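PDB 4QGO: DNA-entry nuclease (Competence-specific nuclease), which probably cleaves DNA, and perhaps RNA, without sequence specificity, as a virulence-associated nuclease of the beta-beta-alpha (His-Me finger) superfamily. Local coordinates for residues A[112-117]-A[123-128]. The protein carries 1 engineered substitution. Numbering follows the deposited sequence.
Sequences ALIAYA and KGWDAS. Engineered in segment 112-117: Ala112 (natural residue His). With SO4 (sulfate ion), chain E.
The rings of Trp125 and Tyr116 both meet the other segment at their edges. The carbonyl O of Ile114 lies in the indole plane, at the edge, 3.6 Å from Trp125 CH2. The backbone at Ala127 passes over the rim of one indole face with its CA. Trp125 CG is anti to the backbone N (chi1 -176°), which carries the six-membered ring to Ile114; CH2 also packs 4.2 Å from Ile114 CB.

The phenol of Tyr116 touches Ala127 along one side. CD1 is 3.6 Å from Ala127 CB and 3.3 Å from Ala127 O, which lies near the ring plane. A sulfate, probably from the crystallisation liquor, also lies at this ring's edge. Tyr116 OH donates to its O2 at 2.8 Å. Arg81 N holds the same ion.

No hydrogen bond joins the two segments directly. Arg80 links them: it donates to Ala127 O and makes a cation-pi contact with Tyr116. Asp126 OD1 accepts from Ser128 N (3.0 Å) in an Asx turn and from Ser128 OG on its syn lone pair. The two bonds close a turn centred on Ala127.

Ala115 N-caps helix 116-119. Asn55 takes the indole N-H. Residues 113-128 connect antiparallel strands 108-112 and 135-139, probably the strand pair of the beta-beta-alpha motif. Ile114 packs on strands 52-54, 66-70 and 170-177, and Trp125 on Val53, at the 52-54 edge of the seven-stranded sheet.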
ATOM      1  N   ALA A 112      -5.084   4.036  -2.898  1.00  5.63           N
ATOM      2  CA  ALA A 112      -5.415   4.293  -1.498  1.00  6.01           C
ATOM      3  C   ALA A 112      -4.472   3.567  -0.553  1.00  6.03           C
ATOM      4  O   ALA A 112      -4.121   2.410  -0.784  1.00  8.17           O
ATOM      5  CB  ALA A 112      -6.841   3.857  -1.208  1.00  7.09           C
ATOM      6  N   LEU A 113      -4.071   4.240   0.522  1.00  5.54           N
ATOM      7  CA  LEU A 113      -3.325   3.562   1.581  1.00  6.28           C
ATOM      8  C   LEU A 113      -4.273   2.635   2.330  1.00  6.28           C
ATOM      9  O   LEU A 113      -4.009   1.434   2.473  1.00  6.28           O
ATOM     10  CB  LEU A 113      -2.694   4.566   2.553  1.00  4.96           C
ATOM     11  CG  LEU A 113      -1.350   5.180   2.126  1.00  5.97           C
ATOM     12  CD1 LEU A 113      -1.431   5.951   0.821  1.00  5.97           C
ATOM     13  CD2 LEU A 113      -0.833   6.105   3.237  1.00  6.13           C
ATOM     14  N   ILE A 114      -5.380   3.210   2.799  1.00  5.68           N
ATOM     15  CA  ILE A 114      -6.424   2.448   3.484  1.00  4.00           C
ATOM     16  C   ILE A 114      -7.642   2.353   2.566  1.00  6.37           C
ATOM     17  O   ILE A 114      -8.248   3.364   2.224  1.00  7.32           O
ATOM     18  CB  ILE A 114      -6.839   3.115   4.813  1.00  7.03           C
ATOM     19  CG1 ILE A 114      -5.615   3.419   5.690  1.00  6.17           C
ATOM     20  CG2 ILE A 114      -7.814   2.222   5.559  1.00  9.51           C
ATOM     21  CD1 ILE A 114      -4.887   2.185   6.190  1.00  7.97           C
ATOM     22  N   ALA A 115      -7.977   1.126   2.167  1.00  6.05           N
ATOM     23  CA  ALA A 115      -9.050   0.864   1.206  1.00  7.29           C
ATOM     24  C   ALA A 115     -10.441   1.293   1.662  1.00  6.20           C
ATOM     25  O   ALA A 115     -10.804   1.161   2.831  1.00  8.04           O
ATOM     26  CB  ALA A 115      -9.059  -0.620   0.822  1.00  5.98           C
ATOM     27  N   TYR A 116     -11.214   1.788   0.703  1.00  8.29           N
ATOM     28  CA  TYR A 116     -12.586   2.196   0.930  1.00  8.33           C
ATOM     29  C   TYR A 116     -13.400   1.077   1.566  1.00  8.34           C
ATOM     30  O   TYR A 116     -14.143   1.305   2.519  1.00  7.56           O
ATOM     31  CB  TYR A 116     -13.229   2.626  -0.401  1.00  9.04           C
ATOM     32  CG  TYR A 116     -14.668   3.069  -0.253  1.00 10.28           C
ATOM     33  CD1 TYR A 116     -14.974   4.311   0.278  1.00 15.09           C
ATOM     34  CD2 TYR A 116     -15.718   2.232  -0.621  1.00 12.17           C
ATOM     35  CE1 TYR A 116     -16.283   4.722   0.432  1.00 15.26           C
ATOM     36  CE2 TYR A 116     -17.029   2.644  -0.482  1.00 14.87           C
ATOM     37  CZ  TYR A 116     -17.301   3.886   0.054  1.00 17.54           C
ATOM     38  OH  TYR A 116     -18.604   4.310   0.209  1.00 22.88           O
ATOM     39  N   ALA A 117     -13.267  -0.138   1.046  1.00  7.91           N
ATOM     40  CA  ALA A 117     -14.066  -1.245   1.563  1.00  8.37           C
ATOM     41  C   ALA A 117     -13.742  -1.556   3.025  1.00  7.44           C
ATOM     42  O   ALA A 117     -14.576  -2.078   3.756  1.00  8.43           O
ATOM     43  CB  ALA A 117     -13.877  -2.486   0.704  1.00 11.60           C
ATOM     44  N   LYS A 123     -16.905   6.988  10.827  1.00 13.69           N
ATOM     45  CA  LYS A 123     -17.535   8.299  10.937  1.00 16.09           C
ATOM     46  C   LYS A 123     -16.542   9.453  10.843  1.00 10.64           C
ATOM     47  O   LYS A 123     -15.556   9.494  11.581  1.00 16.40           O
ATOM     48  CB  LYS A 123     -18.317   8.390  12.252  1.00 22.61           C
ATOM     49  CG  LYS A 123     -19.019   9.719  12.468  1.00 32.07           C
ATOM     50  CD  LYS A 123     -19.959  10.031  11.318  1.00 28.87           C
ATOM     51  N   GLY A 124     -16.804  10.370   9.916  1.00 14.17           N
ATOM     52  CA  GLY A 124     -16.035  11.599   9.803  1.00 16.34           C
ATOM     53  C   GLY A 124     -14.834  11.524   8.875  1.00 15.11           C
ATOM     54  O   GLY A 124     -14.202  12.534   8.570  1.00 17.55           O
ATOM     55  N   TRP A 125     -14.508  10.320   8.427  1.00 11.73           N
ATOM     56  CA  TRP A 125     -13.313  10.121   7.617  1.00 11.65           C
ATOM     57  C   TRP A 125     -13.544  10.359   6.133  1.00 13.96           C
ATOM     58  O   TRP A 125     -14.558   9.936   5.568  1.00 15.85           O
ATOM     59  CB  TRP A 125     -12.784   8.705   7.844  1.00 12.92           C
ATOM     60  CG  TRP A 125     -11.507   8.386   7.136  1.00 11.66           C
ATOM     61  CD1 TRP A 125     -10.299   8.997   7.309  1.00  9.90           C
ATOM     62  CD2 TRP A 125     -11.302   7.347   6.174  1.00  7.86           C
ATOM     63  NE1 TRP A 125      -9.355   8.413   6.492  1.00  8.91           N
ATOM     64  CE2 TRP A 125      -9.944   7.394   5.791  1.00  7.75           C
ATOM     65  CE3 TRP A 125     -12.133   6.378   5.605  1.00  9.25           C
ATOM     66  CZ2 TRP A 125      -9.400   6.513   4.854  1.00  6.96           C
ATOM     67  CZ3 TRP A 125     -11.594   5.501   4.681  1.00  8.28           C
ATOM     68  CH2 TRP A 125     -10.236   5.582   4.305  1.00  7.72           C
ATOM     69  N   ASP A 126     -12.589  11.028   5.494  1.00 11.90           N
ATOM     70  CA  ASP A 126     -12.662  11.241   4.060  1.00 13.00           C
ATOM     71  C   ASP A 126     -12.290   9.936   3.347  1.00 11.57           C
ATOM     72  O   ASP A 126     -11.115   9.596   3.198  1.00 10.86           O
ATOM     73  CB  ASP A 126     -11.754  12.409   3.657  1.00 14.39           C
ATOM     74  CG  ASP A 126     -11.780  12.695   2.172  1.00 12.98           C
ATOM     75  OD1 ASP A 126     -12.525  12.016   1.435  1.00 15.13           O
ATOM     76  OD2 ASP A 126     -11.047  13.609   1.741  1.00 15.86           O
ATOM     77  N   ALA A 127     -13.314   9.200   2.919  1.00 12.87           N
ATOM     78  CA  ALA A 127     -13.120   7.908   2.275  1.00 13.65           C
ATOM     79  C   ALA A 127     -13.071   8.043   0.755  1.00 21.17           C
ATOM     80  O   ALA A 127     -13.111   7.044   0.037  1.00 21.70           O
ATOM     81  CB  ALA A 127     -14.231   6.940   2.688  1.00 17.15           C
ATOM     82  N   SER A 128     -12.973   9.278   0.274  1.00 17.14           N
ATOM     83  CA  SER A 128     -12.993   9.542  -1.164  1.00 20.12           C
ATOM     84  C   SER A 128     -11.668   9.269  -1.863  1.00 24.59           C
ATOM     85  O   SER A 128     -10.627   9.087  -1.227  1.00 17.39           O
ATOM     86  CB  SER A 128     -13.407  10.989  -1.437  1.00 19.66           C
ATOM     87  OG  SER A 128     -12.330  11.875  -1.181  1.00 18.37           O
TER
HETATM   88  S   SO4 E 303     -19.943   7.778   0.497  0.70 47.40           S
HETATM   89  O1  SO4 E 303     -19.395   8.232  -0.777  0.70 45.16           O
HETATM   90  O2  SO4 E 303     -18.978   6.899   1.158  0.70 24.55           O
HETATM   91  O3  SO4 E 303     -20.213   8.930   1.352  0.70 57.04           O
HETATM   92  O4  SO4 E 303     -21.189   7.055   0.254  0.70 30.28           O